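Local coordinates for putative curved DNA-binding protein (Chaetomium thermophilum var. thermophilum DSM 1495, PDB 4IPA), which probably acts in ribosome biogenesis as the Arx1 protein, built on a methionine aminopeptidase fold, and may bind DNA, at residues A[261-267]-A[332-338]; A[153-157]-A[255-259]; A[115-119]-A[341-346]. One frame throughout, in Å; residues are numbered along the deposited sequence.

How the contacts relate
Contacts 2 and 3 lie on neighbouring strands of the five-stranded sheet, 250-258 and 342-352, whose ends contact 1 touches. Contact 2 packs helix 148-167 on this sheet, and contact 3 brings strand 115-124 of the three-stranded sheet against it; their centres lie about 9 Å apart. Cys257 N of contact 2 probably bonds Cys343 O of contact 3 at 2.9 Å. Contact 1 sits about 15 Å from contact 2 and 14 Å from contact 3, between centres, in a ribbon whose strands follow 250-258 (264-266) and precede 342-352 (334-336). There Asp336 OD1 meets Ser258 OG at 2.6 Å, a probable hydrogen bond, and Asp336 packs on Val342. In metallopeptidase relatives, joined sheets of this kind hold the active site.

Contact 1. Residues A[261-267]-A[332-338]; sequences SGKVKQF and EVTGDKD
Val264, Lys265 and Gln266 pair with Asp336, Gly335 and Thr334 in a short two-stranded antiparallel ribbon at the edge of the M24 pita-bread fold. Lys265 and Gly335 form the hydrogen-bonded pair, each backbone N 3.0 Å from the other's O. The pairing runs on, Phe267 N reaching Val333 O at 2.9 Å. The Phe267 ring lies obliquely along the glycine backbone, CE1 3.7 Å from Gly335 CA, while its edge meets Asp336 O. On the opposite side of the ribbon from Lys265, Val264 CG1, anti to the backbone N (chi1 164°), presses slantwise on Thr334 CB at 3.5 Å; Ile93 touches both residues. The CB atoms of Lys263 and Lys337 touch at 3.7 Å, the amine of Lys263 turning off to a salt bridge with Glu213 and that of Lys337 to one with Asp338. Asp336 OD1, bonded to Ser258, also takes a water that bridges to Lys263 O. At the ribbon's far end one carboxylate oxygen ties the two segments together: Asp338 OD2 is gripped by Ser261 N almost in line with its C-O bond, at 2.9 Å, and by Ser261 OG on its syn lone pair, at 2.6 Å.

Contact 2. Residues A[153-157]-A[255-259]; sequences LFLAT and VGCSL
Cys257 points from its strand toward the helix, where Thr157, Ala156 and Leu153 surround it. The hydroxyl of Thr157 comes closest, OG1 lying 3.3 Å from Cys257 CB, and the thiol lies against the helix backbone, SG 3.9 Å from Ala156 CB. Leu153 was modelled in two conformations; in one of them CD1 rests 3.7 Å from Cys257 O and CB touches Leu259 CG, so the leucine straddles the end of the strand. At the other end the side chains of Thr157 and Val255 pass alongside, heading opposite ways, their CG2 methyls 3.8 Å apart, and Val255 CG2 also reaches Thr157 O. The joint is thus apolar and buried, with the one hydroxyl facing the strand satisfied inside the helix: with OG1 anti to the carbonyl carbon (chi1 -51°), Thr157 donates back to Leu153 O at 2.9 Å. That oxygen also takes the helical bond from Thr157 N, the two donors arriving on opposite faces of its plane; the hydroxyl bond helps hold the threonine's rotation, with its methyl toward Val255. Helix and strand run nearly antiparallel, at 152°, with axes 7.7 Å apart, in the way helices cover the sheets of the pita-bread fold. Helix 148-167 also spans the next strand, 342-352, Leu153 and Thr157 both touching Cys343, while Phe154 turns away toward Trp365 and strand 127-136.

Contact 3. Residues A[115-119]-A[341-346]; sequences PIKIQ and PVCRLL
Pro115-Gln119 and Pro341-Leu346 run side by side in nearly the same direction, their strand axes 28° apart and 7.0 Å at closest approach, too far for backbone pairing, so side chains fill the gap. Lys117 spans it: the chain bends at chi2 and chi3 (65° and 68°), folding the amine back along its own strand to donate to Pro115 O at 2.9 Å and across to Val342 O at 3.1 Å, from above both carbonyl planes. Pro89 O and Ala90 O also bond this nitrogen, which thus has four backbone carbonyl partners. The two strands belong to different antiparallel sheets of the pita-bread fold, 115-124 being the central strand of three and 342-352 lying within the sheet of five; here they run alongside each other in the core, their side chains converging between them. Arg344 crosses Lys117 at about a right angle, its NE 3.8 Å from Lys117 CG, and its guanidinium is tied to Glu254 by a salt bridge. The amide of Gln119 comes to the edge of that guanidinium, the two planes strongly inclined, and packs on Leu346, CD lying 3.8 Å from Leu346 CD1. At the other end Pro115 CG meets Pro341 CB at 3.9 Å.

Contact 1. Residues A[261-267]-A[332-338]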
loop_
_atom_site.group_PDB
_atom_site.type_symbol
_atom_site.label_atom_id
_atom_site.label_comp_id
_atom_site.label_asym_id
_atom_site.label_seq_id
_atom_site.Cartn_x
_atom_site.Cartn_y
_atom_site.Cartn_z
ATOM N N SER A 261 16.284 -3.087 -11.723
ATOM C CA SER A 261 17.162 -2.356 -10.817
ATOM C C SER A 261 16.431 -1.807 -9.590
ATOM O O SER A 261 17.053 -1.391 -8.605
ATOM C CB SER A 261 17.815 -1.184 -11.563
ATOM O OG SER A 261 18.233 -1.567 -12.858
ATOM N N GLY A 262 15.113 -1.783 -9.645
ATOM C CA GLY A 262 14.359 -1.155 -8.581
ATOM C C GLY A 262 14.392 0.354 -8.727
ATOM O O GLY A 262 14.133 1.073 -7.768
ATOM N N LYS A 263 14.709 0.837 -9.929
ATOM C CA LYS A 263 14.627 2.264 -10.203
ATOM C C LYS A 263 13.253 2.626 -10.735
ATOM O O LYS A 263 12.556 1.800 -11.333
ATOM C CB LYS A 263 15.710 2.722 -11.184
ATOM C CG LYS A 263 16.880 3.435 -10.517
ATOM C CD LYS A 263 17.545 2.556 -9.497
ATOM C CE LYS A 263 19.022 2.917 -9.312
ATOM N NZ LYS A 263 19.250 4.237 -8.652
ATOM N N VAL A 264 12.870 3.872 -10.515
ATOM C CA VAL A 264 11.525 4.319 -10.808
ATOM C C VAL A 264 11.597 5.363 -11.920
ATOM O O VAL A 264 12.539 6.152 -11.985
ATOM C CB VAL A 264 10.869 4.887 -9.530
ATOM C CG1 VAL A 264 9.629 5.704 -9.850
ATOM C CG2 VAL A 264 10.543 3.759 -8.579
ATOM N N LYS A 265 10.608 5.371 -12.800
ATOM C CA LYS A 265 10.599 6.351 -13.874
ATOM C C LYS A 265 9.167 6.758 -14.248
ATOM O O LYS A 265 8.245 5.929 -14.203
ATOM C CB LYS A 265 11.335 5.758 -15.083
ATOM C CG LYS A 265 11.343 6.630 -16.320
ATOM C CD LYS A 265 11.119 5.782 -17.573
ATOM C CE LYS A 265 12.424 5.236 -18.155
ATOM N NZ LYS A 265 13.290 6.352 -18.660
ATOM N N GLN A 266 8.977 8.016 -14.635
ATOM C CA GLN A 266 7.640 8.475 -15.022
ATOM C C GLN A 266 7.140 7.843 -16.329
ATOM O O GLN A 266 7.849 7.824 -17.329
ATOM C CB GLN A 266 7.574 9.999 -15.119
ATOM C CG GLN A 266 6.149 10.510 -15.301
ATOM C CD GLN A 266 6.021 12.030 -15.249
ATOM O OE1 GLN A 266 6.991 12.747 -14.989
ATOM N NE2 GLN A 266 4.810 12.524 -15.494
ATOM N N PHE A 267 5.923 7.311 -16.304
ATOM C CA PHE A 267 5.279 6.803 -17.514
ATOM C C PHE A 267 4.232 7.797 -18.033
ATOM O O PHE A 267 4.014 8.847 -17.429
ATOM C CB PHE A 267 4.700 5.403 -17.282
ATOM C CG PHE A 267 5.738 4.311 -17.325
ATOM C CD1 PHE A 267 6.898 4.407 -16.570
ATOM C CD2 PHE A 267 5.568 3.197 -18.135
ATOM C CE1 PHE A 267 7.874 3.408 -16.616
ATOM C CE2 PHE A 267 6.544 2.190 -18.186
ATOM C CZ PHE A 267 7.689 2.296 -17.415
ATOM N N GLU A 332 1.973 10.987 -9.507
ATOM C CA GLU A 332 2.369 10.768 -10.886
ATOM C C GLU A 332 2.465 9.298 -11.187
ATOM O O GLU A 332 2.776 8.496 -10.316
ATOM C CB GLU A 332 3.704 11.457 -11.210
ATOM C CG GLU A 332 3.533 12.769 -12.004
ATOM C CD GLU A 332 2.703 12.601 -13.310
ATOM O OE1 GLU A 332 2.632 11.463 -13.848
ATOM O OE2 GLU A 332 2.125 13.609 -13.796
ATOM N N VAL A 333 2.172 8.959 -12.432
ATOM C CA VAL A 333 2.287 7.603 -12.911
ATOM C C VAL A 333 3.757 7.207 -13.074
ATOM O O VAL A 333 4.491 7.807 -13.848
ATOM C CB VAL A 333 1.579 7.464 -14.257
ATOM C CG1 VAL A 333 1.611 6.025 -14.715
ATOM C CG2 VAL A 333 0.151 7.970 -14.134
ATOM N N THR A 334 4.179 6.198 -12.327
ATOM C CA THR A 334 5.537 5.697 -12.438
ATOM C C THR A 334 5.517 4.184 -12.552
ATOM O O THR A 334 4.547 3.524 -12.160
ATOM C CB THR A 334 6.407 6.080 -11.228
ATOM O OG1 THR A 334 6.000 5.311 -10.094
ATOM C CG2 THR A 334 6.289 7.576 -10.915
ATOM N N GLY A 335 6.601 3.645 -13.094
ATOM C CA GLY A 335 6.756 2.217 -13.280
ATOM C C GLY A 335 8.235 1.870 -13.269
ATOM O O GLY A 335 9.097 2.746 -13.152
ATOM N N ASP A 336 8.535 0.586 -13.380
ATOM C CA ASP A 336 9.918 0.144 -13.312
ATOM C C ASP A 336 10.741 0.769 -14.443
ATOM O O ASP A 336 10.348 0.709 -15.610
ATOM C CB ASP A 336 10.002 -1.389 -13.348
ATOM C CG ASP A 336 11.409 -1.883 -13.185
ATOM O OD1 ASP A 336 11.864 -1.930 -12.032
ATOM O OD2 ASP A 336 12.076 -2.172 -14.206
ATOM N N LYS A 337 11.876 1.364 -14.088
ATOM C CA LYS A 337 12.699 2.075 -15.062
ATOM C C LYS A 337 13.147 1.139 -16.180
ATOM O O LYS A 337 13.281 1.555 -17.324
ATOM C CB LYS A 337 13.914 2.734 -14.386
ATOM C CG LYS A 337 14.878 3.449 -15.345
ATOM C CD LYS A 337 15.994 2.532 -15.862
ATOM C CE LYS A 337 16.964 2.128 -14.729
ATOM N NZ LYS A 337 18.013 1.150 -15.175
ATOM N N ASP A 338 13.338 -0.131 -15.849
ATOM C CA ASP A 338 13.768 -1.116 -16.837
ATOM C C ASP A 338 12.577 -1.797 -17.509
ATOM O O ASP A 338 12.756 -2.675 -18.346
ATOM C CB ASP A 338 14.657 -2.181 -16.168
ATOM C CG ASP A 338 15.914 -1.591 -15.554
ATOM O OD1 ASP A 338 16.594 -0.793 -16.247
ATOM O OD2 ASP A 338 16.213 -1.912 -14.377
HETATM O O HOH W 1 11.345 -0.569 -9.711
HETATM O O HOH W 2 14.086 -0.732 -12.338
#

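Contact 2. Residues A[153-157]-A[255-259]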
loop_
_atom_site.group_PDB
_atom_site.type_symbol
_atom_site.label_atom_id
_atom_site.label_comp_id
_atom_site.label_asym_id
_atom_site.label_seq_id
_atom_site.Cartn_x
_atom_site.Cartn_y
_atom_site.Cartn_z
ATOM N N LEU A 153 10.941 -13.043 -7.416
ATOM C CA LEU A 153 10.356 -11.723 -7.225
ATOM C C LEU A 153 9.363 -11.722 -6.055
ATOM O O LEU A 153 9.422 -10.864 -5.176
ATOM C CB LEU A 153 9.645 -11.279 -8.507
ATOM C CG LEU A 153 8.863 -9.963 -8.408
ATOM C CD1 LEU A 153 9.821 -8.817 -8.093
ATOM C CD2 LEU A 153 8.052 -9.655 -9.683
ATOM N N PHE A 154 8.456 -12.695 -6.056
ATOM C CA PHE A 154 7.480 -12.841 -4.992
ATOM C C PHE A 154 8.106 -13.114 -3.624
ATOM O O PHE A 154 7.711 -12.512 -2.631
ATOM C CB PHE A 154 6.485 -13.964 -5.324
ATOM C CG PHE A 154 5.348 -13.523 -6.202
ATOM C CD1 PHE A 154 5.530 -13.358 -7.568
ATOM C CD2 PHE A 154 4.099 -13.275 -5.661
ATOM C CE1 PHE A 154 4.483 -12.965 -8.377
ATOM C CE2 PHE A 154 3.045 -12.869 -6.467
ATOM C CZ PHE A 154 3.241 -12.717 -7.827
ATOM N N LEU A 155 9.047 -14.051 -3.569
ATOM C CA LEU A 155 9.682 -14.400 -2.300
ATOM C C LEU A 155 10.502 -13.246 -1.718
ATOM O O LEU A 155 10.528 -13.058 -0.501
ATOM C CB LEU A 155 10.553 -15.643 -2.449
ATOM C CG LEU A 155 9.740 -16.926 -2.567
ATOM C CD1 LEU A 155 10.641 -18.085 -2.962
ATOM C CD2 LEU A 155 9.008 -17.209 -1.266
ATOM N N ALA A 156 11.171 -12.480 -2.582
ATOM C CA ALA A 156 11.906 -11.309 -2.128
ATOM C C ALA A 156 10.934 -10.346 -1.447
ATOM O O ALA A 156 11.222 -9.789 -0.390
ATOM C CB ALA A 156 12.590 -10.621 -3.291
ATOM N N THR A 157 9.776 -10.159 -2.063
ATOM C CA THR A 157 8.811 -9.202 -1.549
ATOM C C THR A 157 8.223 -9.706 -0.235
ATOM O O THR A 157 8.089 -8.957 0.723
ATOM C CB THR A 157 7.691 -8.942 -2.554
ATOM O OG1 THR A 157 8.259 -8.624 -3.833
ATOM C CG2 THR A 157 6.839 -7.777 -2.083
ATOM N N VAL A 255 6.195 -2.643 1.208
ATOM C CA VAL A 255 7.432 -3.066 0.553
ATOM C C VAL A 255 7.186 -3.317 -0.927
ATOM O O VAL A 255 6.086 -3.730 -1.320
ATOM C CB VAL A 255 8.019 -4.353 1.162
ATOM C CG1 VAL A 255 8.403 -4.119 2.618
ATOM C CG2 VAL A 255 7.042 -5.530 1.015
ATOM N N GLY A 256 8.216 -3.074 -1.734
ATOM C CA GLY A 256 8.173 -3.410 -3.143
ATOM C C GLY A 256 9.495 -3.927 -3.701
ATOM O O GLY A 256 10.585 -3.455 -3.359
ATOM N N CYS A 257 9.400 -4.913 -4.581
ATOM C CA CYS A 257 10.588 -5.441 -5.226
ATOM C C CYS A 257 10.451 -5.417 -6.734
ATOM O O CYS A 257 9.355 -5.277 -7.286
ATOM C CB CYS A 257 10.879 -6.851 -4.738
ATOM S SG CYS A 257 11.499 -6.886 -3.062
ATOM N N SER A 258 11.581 -5.539 -7.401
ATOM C CA SER A 258 11.614 -5.467 -8.841
ATOM C C SER A 258 12.540 -6.544 -9.361
ATOM O O SER A 258 13.550 -6.866 -8.721
ATOM C CB SER A 258 12.120 -4.083 -9.264
ATOM O OG SER A 258 12.355 -4.023 -10.649
ATOM N N LEU A 259 12.188 -7.118 -10.510
ATOM C CA LEU A 259 13.104 -8.011 -11.207
ATOM C C LEU A 259 14.195 -7.197 -11.905
ATOM O O LEU A 259 15.198 -7.748 -12.354
ATOM C CB LEU A 259 12.364 -8.927 -12.189
ATOM C CG LEU A 259 11.913 -10.261 -11.591
ATOM C CD1 LEU A 259 10.972 -10.995 -12.534
ATOM C CD2 LEU A 259 13.122 -11.143 -11.214
#

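Contact 3. Residues A[115-119]-A[341-346]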
loop_
_atom_site.group_PDB
_atom_site.type_symbol
_atom_site.label_atom_id
_atom_site.label_comp_id
_atom_site.label_asym_id
_atom_site.label_seq_id
_atom_site.Cartn_x
_atom_site.Cartn_y
_atom_site.Cartn_z
ATOM N N PRO A 115 2.156 -10.250 -12.731
ATOM C CA PRO A 115 1.945 -9.873 -11.327
ATOM C C PRO A 115 1.131 -8.579 -11.237
ATOM O O PRO A 115 1.590 -7.523 -11.642
ATOM C CB PRO A 115 3.372 -9.697 -10.790
ATOM C CG PRO A 115 4.178 -9.341 -11.991
ATOM C CD PRO A 115 3.540 -10.010 -13.177
ATOM N N ILE A 116 -0.082 -8.695 -10.714
ATOM C CA ILE A 116 -1.040 -7.600 -10.639
ATOM C C ILE A 116 -1.116 -7.106 -9.204
ATOM O O ILE A 116 -1.343 -7.903 -8.284
ATOM C CB ILE A 116 -2.472 -8.076 -11.059
ATOM C CG1 ILE A 116 -2.457 -8.710 -12.460
ATOM C CG2 ILE A 116 -3.470 -6.935 -10.983
ATOM C CD1 ILE A 116 -1.832 -7.819 -13.512
ATOM N N LYS A 117 -0.928 -5.801 -9.011
ATOM C CA LYS A 117 -1.020 -5.192 -7.688
ATOM C C LYS A 117 -2.420 -4.674 -7.483
ATOM O O LYS A 117 -2.911 -3.869 -8.262
ATOM C CB LYS A 117 -0.023 -4.040 -7.512
ATOM C CG LYS A 117 1.376 -4.483 -7.222
ATOM C CD LYS A 117 1.953 -5.236 -8.411
ATOM C CE LYS A 117 2.161 -4.304 -9.605
ATOM N NZ LYS A 117 2.829 -5.028 -10.738
ATOM N N ILE A 118 -3.062 -5.154 -6.434
ATOM C CA ILE A 118 -4.388 -4.695 -6.094
ATOM C C ILE A 118 -4.301 -3.969 -4.760
ATOM O O ILE A 118 -3.986 -4.560 -3.724
ATOM C CB ILE A 118 -5.370 -5.858 -6.043
ATOM C CG1 ILE A 118 -5.328 -6.610 -7.379
ATOM C CG2 ILE A 118 -6.783 -5.348 -5.755
ATOM C CD1 ILE A 118 -5.246 -8.103 -7.241
ATOM N N GLN A 119 -4.524 -2.667 -4.809
ATOM C CA GLN A 119 -4.425 -1.823 -3.634
ATOM C C GLN A 119 -5.706 -1.022 -3.515
ATOM O O GLN A 119 -6.154 -0.377 -4.473
ATOM C CB GLN A 119 -3.209 -0.902 -3.733
ATOM C CG GLN A 119 -3.081 0.141 -2.626
ATOM C CD GLN A 119 -1.676 0.753 -2.600
ATOM O OE1 GLN A 119 -1.472 1.895 -2.170
ATOM N NE2 GLN A 119 -0.699 -0.019 -3.072
ATOM N N PRO A 341 8.945 -6.452 -14.289
ATOM C CA PRO A 341 7.837 -6.688 -13.360
ATOM C C PRO A 341 8.179 -6.295 -11.931
ATOM O O PRO A 341 9.332 -6.415 -11.511
ATOM C CB PRO A 341 7.641 -8.203 -13.438
ATOM C CG PRO A 341 8.105 -8.548 -14.816
ATOM C CD PRO A 341 9.314 -7.673 -15.016
ATOM N N VAL A 342 7.175 -5.820 -11.203
ATOM C CA VAL A 342 7.336 -5.465 -9.806
ATOM C C VAL A 342 6.291 -6.161 -8.958
ATOM O O VAL A 342 5.233 -6.559 -9.450
ATOM C CB VAL A 342 7.246 -3.943 -9.567
ATOM C CG1 VAL A 342 8.252 -3.211 -10.449
ATOM C CG2 VAL A 342 5.819 -3.443 -9.793
ATOM N N CYS A 343 6.612 -6.314 -7.679
ATOM C CA CYS A 343 5.734 -6.944 -6.720
ATOM C C CYS A 343 5.623 -6.028 -5.495
ATOM O O CYS A 343 6.618 -5.455 -5.069
ATOM C CB CYS A 343 6.318 -8.308 -6.353
ATOM S SG CYS A 343 5.335 -9.291 -5.225
ATOM N N ARG A 344 4.418 -5.870 -4.947
ATOM C CA ARG A 344 4.207 -4.971 -3.798
ATOM C C ARG A 344 3.257 -5.562 -2.759
ATOM O O ARG A 344 2.286 -6.264 -3.086
ATOM C CB ARG A 344 3.667 -3.594 -4.241
ATOM C CG ARG A 344 4.542 -2.853 -5.262
ATOM C CD ARG A 344 4.130 -1.371 -5.424
ATOM N NE ARG A 344 2.754 -1.239 -5.890
ATOM C CZ ARG A 344 1.731 -0.864 -5.123
ATOM N NH1 ARG A 344 1.917 -0.557 -3.837
ATOM N NH2 ARG A 344 0.520 -0.783 -5.648
ATOM N N LEU A 345 3.550 -5.293 -1.499
ATOM C CA LEU A 345 2.613 -5.597 -0.427
ATOM C C LEU A 345 2.434 -4.368 0.445
ATOM O O LEU A 345 3.357 -3.576 0.625
ATOM C CB LEU A 345 3.128 -6.747 0.423
ATOM C CG LEU A 345 3.254 -8.095 -0.291
ATOM C CD1 LEU A 345 4.204 -9.022 0.489
ATOM C CD2 LEU A 345 1.876 -8.719 -0.474
ATOM N N LEU A 346 1.241 -4.221 1.000
ATOM C CA LEU A 346 0.948 -3.099 1.859
ATOM C C LEU A 346 0.026 -3.635 2.941
ATOM O O LEU A 346 -1.034 -4.212 2.663
ATOM C CB LEU A 346 0.307 -1.934 1.078
ATOM C CG LEU A 346 0.510 -0.524 1.667
ATOM C CD1 LEU A 346 0.161 0.628 0.679
ATOM C CD2 LEU A 346 -0.247 -0.356 2.983
#